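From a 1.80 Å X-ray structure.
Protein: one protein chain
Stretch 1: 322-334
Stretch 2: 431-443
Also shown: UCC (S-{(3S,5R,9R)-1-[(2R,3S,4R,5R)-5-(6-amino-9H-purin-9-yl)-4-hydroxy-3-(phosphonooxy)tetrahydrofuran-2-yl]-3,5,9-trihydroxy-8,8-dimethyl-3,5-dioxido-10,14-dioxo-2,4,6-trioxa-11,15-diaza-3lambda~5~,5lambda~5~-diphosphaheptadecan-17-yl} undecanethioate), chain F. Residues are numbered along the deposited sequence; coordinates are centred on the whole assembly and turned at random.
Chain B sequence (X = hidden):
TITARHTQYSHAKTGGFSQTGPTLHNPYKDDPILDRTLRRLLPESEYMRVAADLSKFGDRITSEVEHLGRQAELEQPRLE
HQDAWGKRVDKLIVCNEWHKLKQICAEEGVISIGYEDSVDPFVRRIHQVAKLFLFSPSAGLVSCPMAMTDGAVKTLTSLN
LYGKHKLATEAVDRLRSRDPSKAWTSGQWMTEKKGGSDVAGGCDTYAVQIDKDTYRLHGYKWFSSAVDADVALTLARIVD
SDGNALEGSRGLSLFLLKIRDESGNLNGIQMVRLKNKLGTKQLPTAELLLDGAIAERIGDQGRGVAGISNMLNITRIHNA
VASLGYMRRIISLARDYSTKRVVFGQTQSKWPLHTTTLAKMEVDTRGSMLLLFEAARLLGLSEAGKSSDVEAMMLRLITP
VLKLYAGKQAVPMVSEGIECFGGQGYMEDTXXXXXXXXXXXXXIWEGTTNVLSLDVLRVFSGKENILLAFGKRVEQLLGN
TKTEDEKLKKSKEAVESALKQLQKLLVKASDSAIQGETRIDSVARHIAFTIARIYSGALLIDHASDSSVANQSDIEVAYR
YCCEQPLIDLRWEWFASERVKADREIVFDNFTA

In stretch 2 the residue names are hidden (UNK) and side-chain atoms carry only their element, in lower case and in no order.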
# COMPACT_ATOMS: atom_id res chain seq x y z
N ALA B 322 -14.08 -1.23 -27.99
CA ALA B 322 -13.65 -0.65 -26.73
C ALA B 322 -13.52 0.87 -26.86
O ALA B 322 -14.03 1.58 -26.02
CB ALA B 322 -12.33 -1.22 -26.33
N SER B 323 -12.89 1.36 -27.93
CA SER B 323 -12.77 2.78 -28.15
C SER B 323 -14.15 3.43 -28.15
O SER B 323 -14.39 4.45 -27.50
CB SER B 323 -12.06 3.05 -29.49
OG SER B 323 -10.71 2.68 -29.44
N LEU B 324 -15.06 2.86 -28.89
CA LEU B 324 -16.39 3.39 -29.05
C LEU B 324 -17.19 3.24 -27.77
O LEU B 324 -18.03 4.11 -27.47
CB LEU B 324 -17.10 2.71 -30.23
CG LEU B 324 -16.53 3.19 -31.58
CD1 LEU B 324 -16.87 2.27 -32.70
CD2 LEU B 324 -16.99 4.60 -31.89
N GLY B 325 -16.95 2.16 -27.05
CA GLY B 325 -17.56 1.95 -25.75
C GLY B 325 -17.23 3.08 -24.73
O GLY B 325 -18.15 3.62 -24.07
N TYR B 326 -15.98 3.49 -24.71
CA TYR B 326 -15.53 4.59 -23.84
C TYR B 326 -16.11 5.94 -24.27
O TYR B 326 -16.53 6.75 -23.42
CB TYR B 326 -14.02 4.66 -23.77
CG TYR B 326 -13.40 3.45 -23.10
CD1 TYR B 326 -13.80 3.05 -21.86
CD2 TYR B 326 -12.41 2.69 -23.73
CE1 TYR B 326 -13.25 1.94 -21.25
CE2 TYR B 326 -11.85 1.59 -23.10
CZ TYR B 326 -12.28 1.22 -21.87
OH TYR B 326 -11.84 0.09 -21.21
N MET B 327 -16.14 6.17 -25.58
CA MET B 327 -16.73 7.38 -26.15
C MET B 327 -18.21 7.48 -25.81
O MET B 327 -18.70 8.48 -25.25
CB MET B 327 -16.48 7.43 -27.64
CG MET B 327 -15.01 7.53 -28.02
SD MET B 327 -14.53 7.03 -29.72
CE MET B 327 -15.52 8.14 -30.59
N ARG B 328 -18.96 6.42 -26.07
CA ARG B 328 -20.38 6.41 -25.74
C ARG B 328 -20.59 6.51 -24.23
O ARG B 328 -21.52 7.22 -23.79
CB ARG B 328 -21.04 5.16 -26.28
CG ARG B 328 -22.48 4.87 -25.78
CD ARG B 328 -23.47 5.95 -26.10
NE ARG B 328 -23.53 6.17 -27.55
CZ ARG B 328 -23.64 7.34 -28.16
NH1 ARG B 328 -23.69 8.47 -27.46
NH2 ARG B 328 -23.71 7.38 -29.51
N ARG B 329 -19.80 5.80 -23.44
CA ARG B 329 -20.00 5.83 -22.00
C ARG B 329 -19.86 7.29 -21.42
O ARG B 329 -20.70 7.76 -20.68
CB ARG B 329 -19.08 4.83 -21.27
CG ARG B 329 -19.15 4.86 -19.76
CD ARG B 329 -20.56 4.55 -19.28
NE ARG B 329 -21.00 3.17 -19.62
CZ ARG B 329 -20.76 2.09 -18.87
NH1 ARG B 329 -20.00 2.17 -17.78
NH2 ARG B 329 -21.23 0.90 -19.26
N ILE B 330 -18.81 7.97 -21.81
CA ILE B 330 -18.58 9.30 -21.31
C ILE B 330 -19.67 10.23 -21.74
O ILE B 330 -20.11 11.03 -20.96
CB ILE B 330 -17.14 9.80 -21.54
CG1 ILE B 330 -16.80 10.97 -20.59
CG2 ILE B 330 -16.96 10.29 -22.96
CD1 ILE B 330 -16.81 10.56 -19.13
N ILE B 331 -20.19 10.10 -22.96
CA ILE B 331 -21.22 10.96 -23.42
C ILE B 331 -22.53 10.63 -22.67
O ILE B 331 -23.27 11.51 -22.30
CB ILE B 331 -21.43 10.79 -24.96
CG1 ILE B 331 -20.21 11.26 -25.77
CG2 ILE B 331 -22.70 11.48 -25.44
CD1 ILE B 331 -20.38 10.93 -27.25
N SER B 332 -22.83 9.35 -22.49
CA SER B 332 -23.99 8.97 -21.70
C SER B 332 -23.95 9.54 -20.28
O SER B 332 -24.97 10.01 -19.74
CB SER B 332 -24.14 7.41 -21.64
OG SER B 332 -25.33 7.05 -20.98
N LEU B 333 -22.80 9.39 -19.63
CA LEU B 333 -22.68 9.90 -18.29
C LEU B 333 -22.70 11.43 -18.23
O LEU B 333 -23.42 12.00 -17.41
CB LEU B 333 -21.43 9.38 -17.66
CG LEU B 333 -21.45 7.86 -17.38
CD1 LEU B 333 -20.08 7.41 -16.95
CD2 LEU B 333 -22.54 7.44 -16.40
N ALA B 334 -22.01 12.05 -19.19
CA ALA B 334 -21.96 13.53 -19.21
C ALA B 334 -23.32 14.08 -19.51
O ALA B 334 -23.79 15.04 -18.84
CB ALA B 334 -20.91 13.99 -20.21
N UNK B 431 -14.93 7.09 -10.59
CA UNK B 431 -14.87 6.15 -11.69
C UNK B 431 -14.66 6.76 -13.06
O UNK B 431 -14.42 6.03 -14.03
N UNK B 432 -14.73 8.11 -13.18
CA UNK B 432 -14.61 8.71 -14.50
C UNK B 432 -13.25 8.69 -15.12
O UNK B 432 -13.08 8.41 -16.31
c UNK B 432 -17.10 11.59 -13.65
c UNK B 432 -15.16 10.14 -14.47
c UNK B 432 -16.64 10.20 -14.04
c UNK B 432 -17.55 9.62 -15.12
N UNK B 433 -12.18 9.03 -14.35
CA UNK B 433 -10.86 8.93 -14.92
C UNK B 433 -10.44 7.61 -15.43
O UNK B 433 -9.67 7.56 -16.39
c UNK B 433 -12.14 9.59 -12.99
c UNK B 433 -9.89 9.35 -13.77
c UNK B 433 -10.74 10.22 -12.96
N UNK B 434 -10.98 6.54 -14.87
CA UNK B 434 -10.72 5.23 -15.42
C UNK B 434 -11.01 5.16 -16.94
O UNK B 434 -10.29 4.53 -17.67
c UNK B 434 -11.54 4.16 -14.72
o UNK B 434 -11.25 4.19 -13.31
c UNK B 434 -11.23 2.83 -15.28
N UNK B 435 -12.11 5.77 -17.35
CA UNK B 435 -12.52 5.79 -18.73
C UNK B 435 -11.44 6.41 -19.58
O UNK B 435 -11.15 5.89 -20.68
c UNK B 435 -15.03 5.93 -18.21
c UNK B 435 -13.83 6.55 -18.94
c UNK B 435 -15.39 4.60 -18.86
c UNK B 435 -16.17 6.91 -18.30
N UNK B 436 -10.79 7.48 -19.11
CA UNK B 436 -9.74 8.14 -19.90
C UNK B 436 -8.44 7.29 -19.93
O UNK B 436 -7.85 7.06 -21.01
c UNK B 436 -9.39 9.50 -19.32
c UNK B 436 -8.76 10.75 -21.40
c UNK B 436 -8.33 10.29 -20.02
c UNK B 436 -7.96 11.48 -19.18
N UNK B 437 -8.01 6.82 -18.76
CA UNK B 437 -6.77 6.04 -18.63
C UNK B 437 -6.87 4.75 -19.51
O UNK B 437 -5.91 4.37 -20.21
n UNK B 437 -6.62 6.15 -14.13
c UNK B 437 -6.15 7.03 -16.35
n UNK B 437 -6.19 3.91 -14.43
c UNK B 437 -6.90 4.89 -13.90
n UNK B 437 -7.87 4.63 -13.02
c UNK B 437 -6.50 5.74 -17.15
c UNK B 437 -5.61 6.67 -15.00
N UNK B 438 -7.99 4.07 -19.42
CA UNK B 438 -8.30 2.89 -20.20
C UNK B 438 -8.44 3.14 -21.73
O UNK B 438 -7.87 2.42 -22.54
c UNK B 438 -9.49 2.12 -19.61
c UNK B 438 -9.19 1.49 -18.17
o UNK B 438 -8.06 1.65 -17.58
o UNK B 438 -10.11 0.78 -17.60
N UNK B 439 -9.15 4.21 -22.10
CA UNK B 439 -9.31 4.58 -23.50
C UNK B 439 -7.94 4.84 -24.16
O UNK B 439 -7.77 4.59 -25.34
c UNK B 439 -10.18 5.84 -23.62
N UNK B 440 -6.95 5.31 -23.38
CA UNK B 440 -5.61 5.55 -23.87
C UNK B 440 -4.86 4.28 -24.30
O UNK B 440 -3.90 4.37 -25.05
c UNK B 440 -4.82 6.42 -22.87
n UNK B 440 -3.33 8.78 -24.31
c UNK B 440 -3.19 7.52 -24.44
o UNK B 440 -3.00 6.96 -25.56
c UNK B 440 -3.37 6.67 -23.17
N UNK B 441 -5.26 3.10 -23.83
CA UNK B 441 -4.65 1.89 -24.37
C UNK B 441 -4.98 1.66 -25.89
O UNK B 441 -4.20 1.07 -26.64
c UNK B 441 -3.86 -0.37 -23.71
c UNK B 441 -5.01 0.64 -23.56
c UNK B 441 -6.34 0.04 -23.96
N UNK B 442 -6.16 2.13 -26.26
CA UNK B 442 -6.78 1.72 -27.54
C UNK B 442 -6.02 2.19 -28.82
O UNK B 442 -6.02 1.45 -29.77
c UNK B 442 -8.29 1.97 -27.62
c UNK B 442 -9.03 1.34 -26.50
o UNK B 442 -8.63 3.37 -27.66
N UNK B 443 -5.39 3.37 -28.82
CA UNK B 443 -4.55 3.68 -30.00
C UNK B 443 -3.18 3.08 -29.99
O UNK B 443 -2.45 3.30 -30.99
c UNK B 443 -4.44 5.23 -29.95
c UNK B 443 -5.56 4.59 -27.97
c UNK B 443 -4.49 5.47 -28.46
OA1 UCC F . -1.16 -5.74 -28.31
CA1 UCC F . -1.51 -6.97 -28.13
CA2 UCC F . -2.53 -7.55 -27.14
CA3 UCC F . -3.52 -6.64 -26.48
CA4 UCC F . -4.95 -7.28 -26.41
CA5 UCC F . -5.90 -6.51 -27.34
CA6 UCC F . -7.22 -6.29 -26.69
CA7 UCC F . -8.17 -5.53 -27.61
CA8 UCC F . -9.38 -5.66 -26.77
CA9 UCC F . -10.22 -4.53 -26.51
C10 UCC F . -10.24 -4.11 -25.11
C11 UCC F . -9.66 -2.71 -25.20
S UCC F . -0.88 -8.29 -28.95
CP1 UCC F . 0.41 -7.70 -30.11
CP2 UCC F . -0.07 -6.76 -31.18
NP1 UCC F . 0.94 -6.55 -32.24
CP3 UCC F . 0.53 -5.98 -33.37
OP1 UCC F . -0.60 -5.52 -33.55
CP4 UCC F . 1.51 -5.98 -34.53
CP5 UCC F . 1.64 -4.56 -35.08
NP2 UCC F . 2.44 -4.74 -36.28
CP6 UCC F . 1.95 -5.09 -37.47
OP2 UCC F . 0.75 -5.20 -37.70
CP8 UCC F . 2.99 -5.23 -38.57
OP3 UCC F . 2.49 -4.58 -39.77
CPB UCC F . 3.27 -6.64 -39.05
CP7 UCC F . 2.09 -7.59 -39.30
CP9 UCC F . 3.65 -7.34 -37.68
CPA UCC F . 4.67 -6.83 -39.68
O7 UCC F . 4.85 -8.22 -40.05
P2 UCC F . 5.95 -8.62 -41.17
O21 UCC F . 5.99 -10.13 -41.34
O22 UCC F . 7.18 -7.75 -40.89
O6 UCC F . 5.27 -7.92 -42.47
P1 UCC F . 4.73 -8.59 -43.80
O11 UCC F . 5.82 -9.35 -44.56
O12 UCC F . 4.02 -7.46 -44.48
O5' UCC F . 3.62 -9.66 -43.16
C5' UCC F . 3.78 -11.08 -43.36
C4' UCC F . 2.51 -11.72 -43.95
C3' UCC F . 2.16 -11.12 -45.31
O3' UCC F . 1.53 -12.16 -46.01
P3 UCC F . 2.16 -12.79 -47.32
O33 UCC F . 1.19 -13.91 -47.62
O32 UCC F . 3.47 -13.39 -46.86
O31 UCC F . 2.22 -11.60 -48.32
C2' UCC F . 1.13 -10.02 -45.03
O2' UCC F . 0.15 -9.83 -46.05
O4' UCC F . 1.38 -11.44 -43.09
C1' UCC F . 0.44 -10.67 -43.83
N9 UCC F . -0.28 -9.75 -42.93
C4 UCC F . -1.60 -9.71 -42.88
N3 UCC F . -2.61 -10.42 -43.45
C8 UCC F . 0.27 -8.81 -42.13
N7 UCC F . -0.72 -8.16 -41.50
C5 UCC F . -1.90 -8.67 -41.90
C6 UCC F . -3.34 -8.47 -41.58
N6 UCC F . -3.69 -7.52 -40.67
N1 UCC F . -4.27 -9.21 -42.26
C2 UCC F . -3.90 -10.15 -43.16
O HOH W 1 -12.43 0.22 -18.60

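Position 431 has no side-chain atoms, and its phi of 80° would jam a CB against the preceding carbonyl O. It is Gly-431.

Position 432 has four carbons, forked at the second. One fork tip lies near the methyl ends of Ile-330 and Leu-333. This is Leu-432; its CD2 is 3.8 Å from CD1 of Leu-333.

At position 433 three carbons close a ring onto the backbone N. It is Pro-433, pointing away from stretch 1.

Position 434 has one carbon carrying an oxygen and a carbon. It touches nothing on stretch 1. The branch makes it Thr-434.

Position 435 again has four carbons forked at the second. They sit among Tyr-326, Arg-329, Ile-330 and Leu-333, a knob in a hole. It is Leu-435. Its CD2 is 3.7 Å from CD1 of Tyr-326, and its CD1 is 3.8 Å from CD1 of Ile-330.

Position 436 has the same four forked carbons but points away, with chi1 t and chi2 p. It is Leu-436.

Position 437 has three carbons, a nitrogen, then a carbon bearing two more nitrogens. That guanidinium identifies Arg-437, which bonds elsewhere in the structure.

Position 438 has two carbons, the second carrying two oxygens. This carboxylate is Asp-438. Its CB is 3.5 Å from OH of Tyr-326. A water donates to OD2 of Asp-438 at 2.6 Å from its O, which is also 2.7 Å from OH of Tyr-326, so it bridges the two.

Position 439 has a single carbon, 3.9 Å from CD2 of Tyr-326. It is Ala-439. The small side chain goes with a close backbone: its CA is 3.6 Å from the same CD2.

Position 440 has three carbons, the third carrying one oxygen and one nitrogen. This amide is Gln-440, pointing away.

Position 441 has one carbon carrying two carbons. It is Val-441, without contact.

Position 442 has one carbon carrying an oxygen and a carbon. The oxygen meets OG of Ser-323. It is Thr-442. OG1 of Thr-442 donates to O of Ala-439 at 2.8 Å and lies 2.8 Å from OG of Ser-323, a hydrogen bond whose proton is not settled.

Position 443 has three carbons closing a ring onto N: Pro-443.

The two helices run nearly antiparallel, at 155°, with axes 10.0 Å apart at closest approach. Leu-435 and Tyr-326 form the centre. N of Ala-439 and O of Leu-435 lie over one ring face. Aliphatic packing holds one end, and the hydroxyl pair the other.

Stretch 2, residues 431-443: GLPTLLRDAQVTP
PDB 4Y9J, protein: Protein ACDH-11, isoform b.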